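Uroporphyrinogen III synthase (Thermus thermophilus, PDB 1WCW) probably catalyses the cyclisation of linear hydroxymethylbilane, with inversion of ring D, to uroporphyrinogen III, the precursor of haems and other tetrapyrroles. Local coordinates at residues A[17-22]-A[35-40]; A[39-44]-A[163-168]; A[51-56]-A[158-163]; A[65-70]-A[135-140]; A[170-175]-A[196-201]. One frame throughout, in Å; residues are numbered along the deposited sequence.

Contact 1: A[17-22]-A[35-40]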
# COMPACT_ATOMS: atom_id res chain seq x y z
N ARG A 17 -2.69 -0.97 11.03
CA ARG A 17 -2.16 -2.23 11.54
C ARG A 17 -1.34 -2.30 12.81
O ARG A 17 -1.57 -3.14 13.69
CB ARG A 17 -1.34 -2.87 10.42
CG ARG A 17 -1.99 -2.84 9.01
CD ARG A 17 -2.62 -1.45 8.53
NE ARG A 17 -1.72 -0.49 7.89
CZ ARG A 17 -0.98 0.37 8.55
NH1 ARG A 17 -0.19 1.20 7.91
NH2 ARG A 17 -1.02 0.39 9.87
N ARG A 18 -0.39 -1.40 12.92
CA ARG A 18 0.56 -1.32 14.02
C ARG A 18 0.39 -0.10 14.95
O ARG A 18 1.36 0.43 15.49
CB ARG A 18 2.00 -1.31 13.44
CG ARG A 18 2.45 -2.71 12.92
CD ARG A 18 3.94 -2.68 12.57
NE ARG A 18 4.16 -1.78 11.44
CZ ARG A 18 5.35 -1.46 10.94
NH1 ARG A 18 5.45 -0.62 9.91
NH2 ARG A 18 6.45 -1.97 11.48
N LYS A 19 -0.84 0.32 15.16
CA LYS A 19 -1.13 1.46 16.06
C LYS A 19 -0.60 1.29 17.45
O LYS A 19 -0.13 2.25 18.07
CB LYS A 19 -2.65 1.59 16.26
CG LYS A 19 -3.38 1.98 15.07
CD LYS A 19 -4.87 2.06 15.35
CE LYS A 19 -5.68 2.33 14.08
NZ LYS A 19 -7.15 2.45 14.39
N GLU A 20 -0.79 0.13 18.04
CA GLU A 20 -0.36 -0.12 19.40
C GLU A 20 1.17 -0.05 19.53
O GLU A 20 1.73 0.49 20.51
CB GLU A 20 -0.88 -1.50 19.83
CG GLU A 20 -0.92 -1.84 21.31
CD GLU A 20 -1.69 -3.18 21.62
OE1 GLU A 20 -1.25 -4.29 21.19
OE2 GLU A 20 -2.75 -3.12 22.30
N ALA A 21 1.85 -0.57 18.52
CA ALA A 21 3.30 -0.55 18.58
C ALA A 21 3.74 0.90 18.42
O ALA A 21 4.67 1.34 19.09
CB ALA A 21 3.93 -1.42 17.47
N PHE A 22 3.08 1.63 17.51
CA PHE A 22 3.43 3.03 17.30
C PHE A 22 3.31 3.80 18.61
O PHE A 22 4.20 4.56 19.01
CB PHE A 22 2.56 3.71 16.22
CG PHE A 22 2.79 5.19 16.12
CD1 PHE A 22 3.87 5.69 15.43
CD2 PHE A 22 1.92 6.09 16.78
CE1 PHE A 22 4.06 7.13 15.39
CE2 PHE A 22 2.12 7.45 16.74
CZ PHE A 22 3.16 7.93 16.05
N LEU A 35 -3.39 8.80 17.21
CA LEU A 35 -3.75 7.80 16.23
C LEU A 35 -4.87 8.31 15.40
O LEU A 35 -5.98 8.50 15.89
CB LEU A 35 -4.20 6.48 16.91
CG LEU A 35 -3.18 5.90 17.91
CD1 LEU A 35 -3.78 4.64 18.55
CD2 LEU A 35 -1.87 5.57 17.21
N PHE A 36 -4.58 8.50 14.11
CA PHE A 36 -5.55 8.99 13.13
C PHE A 36 -5.55 8.07 11.90
O PHE A 36 -5.04 8.48 10.83
CB PHE A 36 -5.24 10.46 12.75
CG PHE A 36 -5.57 11.44 13.84
CD1 PHE A 36 -4.59 12.09 14.58
CD2 PHE A 36 -6.90 11.74 14.11
CE1 PHE A 36 -4.98 13.04 15.56
CE2 PHE A 36 -7.23 12.66 15.09
CZ PHE A 36 -6.26 13.30 15.80
N PRO A 37 -6.12 6.87 12.01
CA PRO A 37 -6.12 5.99 10.83
C PRO A 37 -6.94 6.60 9.71
O PRO A 37 -7.99 7.21 9.93
CB PRO A 37 -6.76 4.69 11.31
CG PRO A 37 -7.47 5.08 12.58
CD PRO A 37 -6.69 6.22 13.21
N VAL A 38 -6.50 6.39 8.48
CA VAL A 38 -7.20 6.92 7.34
C VAL A 38 -7.76 5.79 6.48
O VAL A 38 -8.38 6.09 5.42
CB VAL A 38 -6.29 7.81 6.45
CG1 VAL A 38 -5.80 9.04 7.23
CG2 VAL A 38 -5.11 7.05 5.89
N GLN A 39 -7.60 4.54 6.89
CA GLN A 39 -8.10 3.43 6.09
C GLN A 39 -8.81 2.43 6.94
O GLN A 39 -8.64 2.35 8.18
CB GLN A 39 -6.98 2.72 5.32
CG GLN A 39 -6.28 1.64 6.09
CD GLN A 39 -4.87 1.43 5.53
OE1 GLN A 39 -3.94 2.12 5.91
NE2 GLN A 39 -4.71 0.46 4.63
N ALA A 40 -9.60 1.63 6.26
CA ALA A 40 -10.31 0.53 6.83
C ALA A 40 -9.93 -0.65 5.89
O ALA A 40 -9.55 -0.44 4.73
CB ALA A 40 -11.74 0.82 6.76
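Lys-19 and Leu-35 carry a mainly apolar contact between the first turn of helix 19-28 and the chain that leaves the five-stranded parallel sheet for strand 39-43. Leu-35 CD1 sits 4.0 Å from Lys-19 CB, while its CD2 fits between two parts of the helix: Lys-19 O, and the Phe-22 ring, whose CD2 is 3.8 Å from Leu-35 CD2. From CG on, Lys-19 is extended, every later torsion close to 180°, and its end crosses Pro-37 at about a right angle. There Lys-19 CE lies 3.6 Å from Pro-37 CG, and the ammonium nitrogen also touches the ring. An alanine in place of Lys-19 would keep the CB touch on Leu-35 but would probably leave Pro-37 without its aliphatic cover from the helix. Among the neighbours, Phe-22 stacks on Tyr-13 of strand 10-13, Val-38 packs on Ile-172 and Leu-175 of helix 169-181, and Gln-39 OE1 is hydrogen-bonded to Gln-194 of helix 192-201.

Contact 2: A[39-44]-A[163-168]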
# COMPACT_ATOMS: atom_id res chain seq x y z
N GLN A 39 -7.60 4.54 6.89
CA GLN A 39 -8.10 3.43 6.09
C GLN A 39 -8.81 2.43 6.94
O GLN A 39 -8.64 2.35 8.18
CB GLN A 39 -6.98 2.72 5.32
CG GLN A 39 -6.28 1.64 6.09
CD GLN A 39 -4.87 1.43 5.53
OE1 GLN A 39 -3.94 2.12 5.91
NE2 GLN A 39 -4.71 0.46 4.63
N ALA A 40 -9.60 1.63 6.26
CA ALA A 40 -10.31 0.53 6.83
C ALA A 40 -9.93 -0.65 5.89
O ALA A 40 -9.55 -0.44 4.73
CB ALA A 40 -11.74 0.82 6.76
N THR A 41 -9.96 -1.87 6.38
CA THR A 41 -9.62 -2.98 5.51
C THR A 41 -10.66 -4.08 5.74
O THR A 41 -11.08 -4.32 6.88
CB THR A 41 -8.18 -3.47 5.84
OG1 THR A 41 -7.25 -2.37 5.73
CG2 THR A 41 -7.80 -4.57 4.89
N GLU A 42 -11.15 -4.71 4.67
CA GLU A 42 -12.13 -5.77 4.87
C GLU A 42 -11.87 -6.87 3.89
O GLU A 42 -11.55 -6.65 2.70
CB GLU A 42 -13.55 -5.26 4.69
CG GLU A 42 -13.83 -4.68 3.33
CD GLU A 42 -15.28 -4.32 3.09
OE1 GLU A 42 -15.63 -4.09 1.91
OE2 GLU A 42 -16.06 -4.25 4.07
N LYS A 43 -11.94 -8.08 4.41
CA LYS A 43 -11.76 -9.23 3.54
C LYS A 43 -13.01 -9.41 2.74
O LYS A 43 -14.12 -9.19 3.22
CB LYS A 43 -11.52 -10.53 4.33
CG LYS A 43 -10.27 -10.57 5.17
CD LYS A 43 -8.98 -10.45 4.35
CE LYS A 43 -7.74 -10.66 5.22
NZ LYS A 43 -6.51 -10.40 4.44
N VAL A 44 -12.87 -9.79 1.49
CA VAL A 44 -14.00 -10.06 0.64
C VAL A 44 -14.38 -11.58 0.85
O VAL A 44 -13.52 -12.45 0.76
CB VAL A 44 -13.65 -9.82 -0.84
CG1 VAL A 44 -14.78 -10.23 -1.68
CG2 VAL A 44 -13.35 -8.27 -1.11
N TYR A 163 -9.44 -8.85 -0.94
CA TYR A 163 -9.69 -7.95 0.19
C TYR A 163 -9.67 -6.54 -0.34
O TYR A 163 -9.23 -6.28 -1.48
CB TYR A 163 -8.67 -8.13 1.31
CG TYR A 163 -7.26 -7.63 1.00
CD1 TYR A 163 -6.39 -8.39 0.25
CD2 TYR A 163 -6.84 -6.40 1.40
CE1 TYR A 163 -5.10 -7.95 -0.09
CE2 TYR A 163 -5.57 -5.93 1.08
CZ TYR A 163 -4.71 -6.71 0.34
OH TYR A 163 -3.44 -6.26 0.01
N ARG A 164 -10.15 -5.61 0.47
CA ARG A 164 -10.21 -4.23 0.04
C ARG A 164 -9.73 -3.28 1.11
O ARG A 164 -10.15 -3.35 2.25
CB ARG A 164 -11.65 -3.79 -0.25
CG ARG A 164 -12.40 -4.42 -1.39
CD ARG A 164 -13.84 -3.88 -1.34
NE ARG A 164 -14.30 -3.44 -2.65
CZ ARG A 164 -15.53 -3.04 -2.88
NH1 ARG A 164 -15.89 -2.65 -4.09
NH2 ARG A 164 -16.40 -3.02 -1.87
N HIS A 165 -8.87 -2.36 0.73
CA HIS A 165 -8.52 -1.22 1.60
C HIS A 165 -9.48 -0.16 1.12
O HIS A 165 -9.63 0.06 -0.10
CB HIS A 165 -7.07 -0.72 1.34
CG HIS A 165 -6.07 -1.57 1.97
ND1 HIS A 165 -4.92 -2.02 1.35
CD2 HIS A 165 -6.05 -2.11 3.21
CE1 HIS A 165 -4.24 -2.79 2.18
NE2 HIS A 165 -4.91 -2.86 3.32
N LEU A 166 -10.14 0.49 2.06
CA LEU A 166 -11.04 1.58 1.75
C LEU A 166 -10.70 2.74 2.60
O LEU A 166 -10.10 2.59 3.65
CB LEU A 166 -12.43 1.23 2.19
CG LEU A 166 -13.03 -0.05 1.59
CD1 LEU A 166 -14.25 -0.52 2.38
CD2 LEU A 166 -13.36 0.25 0.18
N PRO A 167 -11.04 3.93 2.18
CA PRO A 167 -10.76 5.09 3.04
C PRO A 167 -11.66 5.06 4.27
O PRO A 167 -12.73 4.38 4.28
CB PRO A 167 -11.12 6.28 2.15
CG PRO A 167 -12.21 5.71 1.20
CD PRO A 167 -11.75 4.28 0.94
N ASP A 168 -11.22 5.69 5.35
CA ASP A 168 -12.10 5.86 6.55
C ASP A 168 -12.45 7.36 6.39
O ASP A 168 -11.72 8.25 6.90
CB ASP A 168 -11.29 5.60 7.82
CG ASP A 168 -12.11 5.74 9.05
OD1 ASP A 168 -13.07 6.52 9.01
OD2 ASP A 168 -11.78 5.07 10.04
O HOH W 1 -10.11 2.79 10.36
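Glu-42 and Arg-164 form a hydrogen-bonded antiparallel pair, and Glu-42 CB stands on the face of the ribbon shared with Arg-164. Its first torsion (chi1 60°) sets CG between the backbone N and the carbonyl carbon, with CG 4.1 Å from Arg-164 O. Glu-42 CD comes 4.0 Å from Leu-166 CD1. At the tip, Glu-42 OE1 rests 3.7 Å from Arg-164 CD and lies near the plane of the guanidinium, at its edge; the two planes are nearly coplanar, but Arg-164 NH2 stays 4.0 Å from Glu-42 OE1, beyond a salt bridge. Strands 39-43 and 163-167 run antiparallel, at 154°, and form the two-stranded connection between the two alpha/beta domains characteristic of uroporphyrinogen III synthases. Four backbone bonds hold it, among them Ala-40 N to Leu-166 O at 2.8 Å. On the other side of the ribbon, Gln-39 NE2 stands over one face of the His-165 ring near the rim, its amide steeply turned (80°) to the ring and its OE1 held by Gln-194; the edge of Tyr-163 meets the opposite face in a T-shaped stack. An alanine at His-165 would probably leave the Gln-39 amide and the Tyr-163 edge without the surface they pack on, though their outer bonds would remain. Lys-43 CD lies 3.8 Å from Tyr-163 CB, and the lysine ammonium is paired with Asp-73. At the end of the ribbon, one water donates to both Gln-39 O and Asp-168 OD2.

Contact 3: A[51-56]-A[158-163]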
# COMPACT_ATOMS: atom_id res chain seq x y z
N ASP A 51 -16.28 -16.82 -8.81
CA ASP A 51 -16.33 -16.85 -10.26
C ASP A 51 -14.92 -16.52 -10.86
O ASP A 51 -14.45 -17.17 -11.81
CB ASP A 51 -17.37 -15.76 -10.63
CG ASP A 51 -17.62 -14.77 -9.42
OD1 ASP A 51 -18.21 -15.16 -8.37
OD2 ASP A 51 -17.18 -13.59 -9.47
N GLN A 52 -14.27 -15.54 -10.24
CA GLN A 52 -12.94 -15.11 -10.69
C GLN A 52 -11.90 -16.17 -10.34
O GLN A 52 -11.01 -16.42 -11.14
CB GLN A 52 -12.55 -13.83 -9.99
CG GLN A 52 -13.60 -12.68 -10.09
CD GLN A 52 -14.02 -12.38 -11.49
OE1 GLN A 52 -13.19 -12.00 -12.34
NE2 GLN A 52 -15.33 -12.50 -11.76
N VAL A 53 -12.03 -16.80 -9.17
CA VAL A 53 -11.07 -17.84 -8.76
C VAL A 53 -11.21 -19.05 -9.67
O VAL A 53 -10.22 -19.66 -10.09
CB VAL A 53 -11.25 -18.23 -7.28
CG1 VAL A 53 -10.06 -19.18 -6.93
CG2 VAL A 53 -11.14 -16.99 -6.34
N ARG A 54 -12.45 -19.41 -10.01
CA ARG A 54 -12.67 -20.54 -10.94
C ARG A 54 -12.03 -20.28 -12.32
O ARG A 54 -11.41 -21.17 -12.93
CB ARG A 54 -14.17 -20.80 -11.15
CG ARG A 54 -14.84 -21.39 -9.93
CD ARG A 54 -16.36 -21.57 -10.15
NE ARG A 54 -16.93 -22.41 -9.10
CZ ARG A 54 -16.57 -23.67 -8.85
NH1 ARG A 54 -17.15 -24.34 -7.86
NH2 ARG A 54 -15.64 -24.28 -9.59
N ALA A 55 -12.17 -19.03 -12.76
CA ALA A 55 -11.56 -18.64 -14.03
C ALA A 55 -10.04 -18.79 -13.95
O ALA A 55 -9.38 -19.28 -14.90
CB ALA A 55 -11.96 -17.22 -14.41
N LEU A 56 -9.44 -18.30 -12.85
CA LEU A 56 -8.00 -18.47 -12.70
C LEU A 56 -7.62 -19.96 -12.73
O LEU A 56 -6.58 -20.36 -13.31
CB LEU A 56 -7.55 -17.84 -11.37
CG LEU A 56 -6.13 -18.06 -10.94
CD1 LEU A 56 -5.20 -17.41 -11.98
CD2 LEU A 56 -5.93 -17.41 -9.55
N LEU A 158 -8.23 -10.40 -15.90
CA LEU A 158 -9.10 -11.16 -14.97
C LEU A 158 -8.76 -10.57 -13.59
O LEU A 158 -7.74 -10.87 -13.03
CB LEU A 158 -8.75 -12.63 -15.10
CG LEU A 158 -9.38 -13.52 -14.00
CD1 LEU A 158 -10.91 -13.57 -14.16
CD2 LEU A 158 -8.79 -14.87 -14.11
N PRO A 159 -9.60 -9.68 -13.06
CA PRO A 159 -9.31 -9.09 -11.77
C PRO A 159 -9.61 -10.07 -10.63
O PRO A 159 -10.62 -10.78 -10.70
CB PRO A 159 -10.24 -7.87 -11.75
CG PRO A 159 -11.44 -8.38 -12.54
CD PRO A 159 -10.88 -9.19 -13.64
N LEU A 160 -8.80 -10.04 -9.59
CA LEU A 160 -9.05 -10.88 -8.40
C LEU A 160 -8.84 -10.00 -7.21
O LEU A 160 -7.74 -9.55 -6.97
CB LEU A 160 -8.05 -12.04 -8.35
CG LEU A 160 -8.14 -13.04 -9.52
CD1 LEU A 160 -6.75 -13.51 -9.89
CD2 LEU A 160 -8.97 -14.26 -9.13
N MET A 161 -9.90 -9.75 -6.44
CA MET A 161 -9.80 -8.84 -5.29
C MET A 161 -10.19 -9.60 -4.05
O MET A 161 -11.41 -9.58 -3.64
CB MET A 161 -10.69 -7.65 -5.58
CG MET A 161 -10.53 -6.57 -4.53
SD MET A 161 -11.72 -5.18 -4.78
CE MET A 161 -11.10 -4.56 -6.29
N PRO A 162 -9.22 -10.12 -3.33
CA PRO A 162 -9.56 -10.93 -2.14
C PRO A 162 -9.83 -10.11 -0.88
O PRO A 162 -10.36 -10.61 0.15
CB PRO A 162 -8.34 -11.84 -1.98
CG PRO A 162 -7.20 -11.07 -2.65
CD PRO A 162 -7.80 -10.28 -3.77
N TYR A 163 -9.44 -8.85 -0.94
CA TYR A 163 -9.69 -7.95 0.19
C TYR A 163 -9.67 -6.54 -0.34
O TYR A 163 -9.23 -6.28 -1.48
CB TYR A 163 -8.67 -8.13 1.31
CG TYR A 163 -7.26 -7.63 1.00
CD1 TYR A 163 -6.39 -8.39 0.25
CD2 TYR A 163 -6.84 -6.40 1.40
CE1 TYR A 163 -5.10 -7.95 -0.09
CE2 TYR A 163 -5.57 -5.93 1.08
CZ TYR A 163 -4.71 -6.71 0.34
OH TYR A 163 -3.44 -6.26 0.01
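Gln-52 and Leu-158 slide past each other in opposite directions where helix 50-57 lies against the sheet; the axes of segments 51-56 and 158-160 approach to 8.4 Å at 124°. The glutamine is bent at chi2 (-54°), which brings CD near Pro-159 O. Its OE1 comes 3.3 Å from Leu-158 CD1, and the CB, CG and CD of the same side chain all pack on Pro-159 O. Leu-158 spreads its two methyls over the next turn of the helix: CD1 meets Ala-55 CB at 3.8 Å, and CD2 approaches the backbone N of Leu-56. Leu-56 and Leu-160, by contrast, cross at about a right angle and touch through Leu-56 CD2 and Leu-160 CD1, 4.0 Å apart. The second methyl of Leu-160, CD2, meets the helix backbone, 3.6 Å from Gln-52 O, and also Gln-52 CB. In this way the helix covers part of one face of the mixed sheet; Leu-56 and Leu-160 both touch Ala-135 on the neighbouring strand 132-137. No hydrogen bond crosses the contact. Gln-52 OE1 faces another acceptor, Pro-159 O, while Gln-52 NE2 donates within its own helix, at 3.1 Å and 175°, to the anti lone pair of Asp-51 OD2. The helix is thus held to the strand by apolar contact, and the bond to Asp-51 probably fixes the rotation of an amide that gains no polar partner from the strand.

Contact 4: A[65-70]-A[135-140]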
# COMPACT_ATOMS: atom_id res chain seq x y z
N ALA A 65 0.87 -10.15 -9.19
CA ALA A 65 0.60 -9.97 -7.77
C ALA A 65 1.03 -8.58 -7.33
O ALA A 65 2.17 -8.20 -7.60
CB ALA A 65 1.42 -11.00 -6.95
N THR A 66 0.17 -7.91 -6.57
CA THR A 66 0.50 -6.60 -6.07
C THR A 66 0.82 -6.60 -4.61
O THR A 66 1.64 -5.75 -4.19
CB THR A 66 -0.62 -5.58 -6.34
OG1 THR A 66 -1.86 -6.03 -5.74
CG2 THR A 66 -0.83 -5.37 -7.84
N THR A 67 0.28 -7.52 -3.80
CA THR A 67 0.58 -7.53 -2.39
C THR A 67 0.79 -8.95 -1.86
O THR A 67 0.27 -9.96 -2.42
CB THR A 67 -0.51 -6.86 -1.56
OG1 THR A 67 -1.74 -7.62 -1.65
CG2 THR A 67 -0.79 -5.45 -2.06
N GLY A 68 1.56 -9.06 -0.77
CA GLY A 68 1.80 -10.37 -0.17
C GLY A 68 0.53 -10.89 0.43
O GLY A 68 0.24 -12.09 0.29
N VAL A 69 -0.20 -10.03 1.13
CA VAL A 69 -1.48 -10.38 1.72
C VAL A 69 -2.41 -10.93 0.64
O VAL A 69 -3.10 -11.93 0.84
CB VAL A 69 -2.15 -9.16 2.41
CG1 VAL A 69 -3.56 -9.52 2.89
CG2 VAL A 69 -1.30 -8.76 3.60
N GLY A 70 -2.43 -10.28 -0.51
CA GLY A 70 -3.31 -10.72 -1.58
C GLY A 70 -2.96 -12.08 -2.14
O GLY A 70 -3.88 -12.88 -2.44
N ALA A 135 -4.21 -12.37 -15.12
CA ALA A 135 -4.90 -12.30 -13.84
C ALA A 135 -4.19 -11.24 -13.02
O ALA A 135 -2.94 -11.25 -12.92
CB ALA A 135 -4.79 -13.62 -13.14
N LEU A 136 -4.93 -10.29 -12.48
CA LEU A 136 -4.36 -9.19 -11.73
C LEU A 136 -4.94 -9.22 -10.32
O LEU A 136 -6.18 -9.07 -10.15
CB LEU A 136 -4.71 -7.87 -12.46
CG LEU A 136 -4.38 -6.61 -11.70
CD1 LEU A 136 -2.92 -6.46 -11.43
CD2 LEU A 136 -4.83 -5.47 -12.54
N GLN A 137 -4.12 -9.37 -9.32
CA GLN A 137 -4.59 -9.35 -7.95
C GLN A 137 -4.59 -7.91 -7.45
O GLN A 137 -3.56 -7.22 -7.50
CB GLN A 137 -3.65 -10.19 -7.10
CG GLN A 137 -3.95 -10.15 -5.58
CD GLN A 137 -3.07 -9.13 -4.85
OE1 GLN A 137 -3.57 -8.28 -4.08
NE2 GLN A 137 -1.82 -9.23 -5.05
N LEU A 138 -5.75 -7.44 -6.99
CA LEU A 138 -6.02 -6.08 -6.50
C LEU A 138 -6.31 -6.10 -5.00
O LEU A 138 -6.41 -7.16 -4.35
CB LEU A 138 -7.24 -5.62 -7.24
CG LEU A 138 -7.10 -5.58 -8.75
CD1 LEU A 138 -8.49 -5.37 -9.41
CD2 LEU A 138 -6.11 -4.46 -9.14
N TYR A 139 -6.39 -4.90 -4.46
CA TYR A 139 -6.61 -4.70 -3.04
C TYR A 139 -7.61 -3.57 -2.75
O TYR A 139 -7.57 -2.98 -1.68
CB TYR A 139 -5.31 -4.46 -2.32
CG TYR A 139 -4.47 -3.42 -2.96
CD1 TYR A 139 -4.62 -2.05 -2.66
CD2 TYR A 139 -3.46 -3.78 -3.90
CE1 TYR A 139 -3.77 -1.04 -3.25
CE2 TYR A 139 -2.65 -2.84 -4.48
CZ TYR A 139 -2.81 -1.46 -4.15
OH TYR A 139 -2.00 -0.52 -4.66
N GLY A 140 -8.49 -3.31 -3.69
CA GLY A 140 -9.58 -2.34 -3.48
C GLY A 140 -9.43 -0.98 -4.10
O GLY A 140 -10.40 -0.26 -4.18
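Ala-65 and Gln-137, their CA atoms 5.2 Å apart, stand at the ends of the parallel neighbours 62-65 and 132-137, where both chains leave the mixed sheet. One turns into helix 68-80, with Thr-67 as N-cap; the other runs on as loop through Tyr-139. Thr-67 OG1 accepts from Gly-70 N at 3.0 Å and is also hydrogen-bonded to the hydroxyl of Tyr-163. A helix that follows a strand after a short loop, at the C-terminal end of the parallel part of the sheet, belongs to the beta-alpha-beta units of such folds; as in relatives, this end probably faces the cleft between the domains. Thr-66 OG1, set between the backbone N and the carbonyl carbon (chi1 58°), is turned to Gln-137 O and donates to it at 2.7 Å, from above the carbonyl plane. The Gln-137 amide, probably turned over in the model, tucks in beside the backbone nitrogens of Thr-66 and Thr-67. It also passes close to Gly-70 CA, where a CB would collide with it. Tyr-139 presents its edge to Thr-66, with Tyr-139 CD2 3.3 Å from Thr-66 OG1. The Tyr-139 hydroxyl is hydrogen-bonded to Arg-97, and a glycerol, probably from the crystallisation liquor, lies about 4 Å from the Tyr-139 side chain at the nearest atoms.

Contact 5: A[170-175]-A[196-201]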
# COMPACT_ATOMS: atom_id res chain seq x y z
N GLU A 170 -14.59 9.51 7.78
CA GLU A 170 -14.65 10.32 8.98
C GLU A 170 -13.25 10.51 9.60
O GLU A 170 -12.91 11.61 10.10
CB GLU A 170 -15.62 9.70 10.01
CG GLU A 170 -17.05 9.37 9.49
CD GLU A 170 -17.05 8.26 8.41
OE1 GLU A 170 -16.40 7.20 8.62
OE2 GLU A 170 -17.69 8.45 7.34
N GLY A 171 -12.49 9.40 9.60
CA GLY A 171 -11.13 9.44 10.13
C GLY A 171 -10.27 10.45 9.35
O GLY A 171 -9.48 11.17 9.93
N ILE A 172 -10.44 10.51 8.05
CA ILE A 172 -9.67 11.42 7.22
C ILE A 172 -10.04 12.84 7.59
O ILE A 172 -9.17 13.72 7.71
CB ILE A 172 -9.93 11.13 5.75
CG1 ILE A 172 -9.22 9.80 5.39
CG2 ILE A 172 -9.49 12.36 4.87
CD1 ILE A 172 -9.86 9.07 4.15
N LEU A 173 -11.36 13.13 7.74
CA LEU A 173 -11.77 14.48 8.08
C LEU A 173 -11.27 14.90 9.45
O LEU A 173 -10.84 16.05 9.60
CB LEU A 173 -13.32 14.60 7.96
CG LEU A 173 -13.84 14.44 6.51
CD1 LEU A 173 -15.38 14.61 6.56
CD2 LEU A 173 -13.19 15.49 5.57
N ARG A 174 -11.22 13.96 10.39
CA ARG A 174 -10.72 14.27 11.71
C ARG A 174 -9.22 14.58 11.64
O ARG A 174 -8.73 15.50 12.32
CB ARG A 174 -10.97 13.10 12.67
CG ARG A 174 -12.41 12.98 13.14
CD ARG A 174 -12.51 12.02 14.30
NE ARG A 174 -13.17 10.78 13.93
CZ ARG A 174 -12.55 9.62 13.76
NH1 ARG A 174 -13.25 8.56 13.40
NH2 ARG A 174 -11.25 9.54 13.96
N LEU A 175 -8.48 13.81 10.88
CA LEU A 175 -7.05 14.08 10.73
C LEU A 175 -6.83 15.41 10.03
O LEU A 175 -5.95 16.19 10.45
CB LEU A 175 -6.44 12.96 9.94
CG LEU A 175 -4.91 13.12 9.64
CD1 LEU A 175 -4.11 13.42 10.91
CD2 LEU A 175 -4.39 11.88 8.97
N GLU A 196 -2.71 8.65 -0.36
CA GLU A 196 -3.73 8.81 -1.38
C GLU A 196 -5.08 8.99 -0.73
O GLU A 196 -5.84 9.91 -1.11
CB GLU A 196 -3.75 7.59 -2.32
CG GLU A 196 -2.44 7.23 -3.03
CD GLU A 196 -1.88 8.30 -3.95
OE1 GLU A 196 -0.69 8.15 -4.34
OE2 GLU A 196 -2.57 9.28 -4.31
N PHE A 197 -5.41 8.22 0.31
CA PHE A 197 -6.72 8.37 0.95
C PHE A 197 -6.86 9.71 1.62
O PHE A 197 -7.93 10.34 1.56
CB PHE A 197 -6.94 7.27 1.99
CG PHE A 197 -7.26 5.89 1.40
CD1 PHE A 197 -7.04 4.76 2.19
CD2 PHE A 197 -7.77 5.70 0.18
CE1 PHE A 197 -7.37 3.46 1.72
CE2 PHE A 197 -8.11 4.36 -0.25
CZ PHE A 197 -7.90 3.28 0.54
N LEU A 198 -5.80 10.19 2.33
CA LEU A 198 -5.91 11.50 2.96
C LEU A 198 -6.16 12.59 1.94
O LEU A 198 -7.09 13.41 2.13
CB LEU A 198 -4.61 11.73 3.74
CG LEU A 198 -4.54 13.10 4.38
CD1 LEU A 198 -5.67 13.33 5.41
CD2 LEU A 198 -3.21 13.25 5.11
N PHE A 199 -5.36 12.65 0.88
CA PHE A 199 -5.56 13.73 -0.08
C PHE A 199 -6.81 13.54 -0.88
O PHE A 199 -7.44 14.61 -1.20
CB PHE A 199 -4.34 13.84 -1.01
CG PHE A 199 -3.27 14.74 -0.46
CD1 PHE A 199 -2.24 14.27 0.31
CD2 PHE A 199 -3.38 16.12 -0.65
CE1 PHE A 199 -1.32 15.15 0.88
CE2 PHE A 199 -2.47 17.01 -0.07
CZ PHE A 199 -1.46 16.53 0.67
N GLU A 200 -7.25 12.33 -1.18
CA GLU A 200 -8.50 12.17 -1.97
C GLU A 200 -9.68 12.48 -1.10
O GLU A 200 -10.76 12.83 -1.69
CB GLU A 200 -8.64 10.76 -2.56
CG GLU A 200 -7.60 10.44 -3.64
CD GLU A 200 -7.67 9.02 -4.13
OE1 GLU A 200 -8.62 8.33 -3.74
OE2 GLU A 200 -6.81 8.55 -4.87
N GLY A 201 -9.58 12.35 0.22
CA GLY A 201 -10.71 12.59 1.08
C GLY A 201 -10.73 13.91 1.80
O GLY A 201 -11.72 14.14 2.56
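Ile-172 fits against the backbone of helix 196-201 in a helix-helix crossing of the alpha/beta domain built on the parallel five-stranded sheet. The axes cross at -81°, 9.3 Å apart, and both helices rest on Leu-187 of strand 186-189. The first residue of the second helix to take part is Phe-197, which offers its backbone and CB more than its ring: Ile-172 CD1 lies 3.5 Å from Phe-197 O and 4.1 Å from Phe-197 CB, while the ring leads away toward Pro-167. Leu-198 follows, its CG anti to the backbone N (chi1 177°), which brings CG toward Leu-175. Its CD1 serves two partners, lying 4.0 Å from Ile-172 CG2 and 4.1 Å from Leu-175 CD2, and the Leu-198 side chain crosses that of Leu-175 at about a right angle. Gly-201 closes the series with its backbone alone. A CB there would point at the first helix and come tightly against Ile-172 CG2, so the absence of a side chain allows the close approach. Ile-172 CG2 lies 3.7 Å from Gly-201 C, and Leu-173, whose CB points away from this helix, bends its end round until CD2 stands 3.6 Å from Gly-201 O.

How the contacts relate
From the N terminus, contact 1 closes first, bringing helix 19-28 back onto the chain that leaves the parallel sheet only twelve residues later. Contact 2 opens on the last two residues of contact 1 and does not close until strand 155-167, so its long loop holds most of the second domain. Within that loop lies contact 3, which lays helix 50-57 on the mixed sheet, and within contact 3 lies contact 4, joining two strand ends of that sheet. Tyr-163, shared by contacts 2 and 3, links both to contact 4. Contact 5 follows in series after the return to the first domain, touching contacts 1 and 2 through Val-38, Gln-39 and Pro-167.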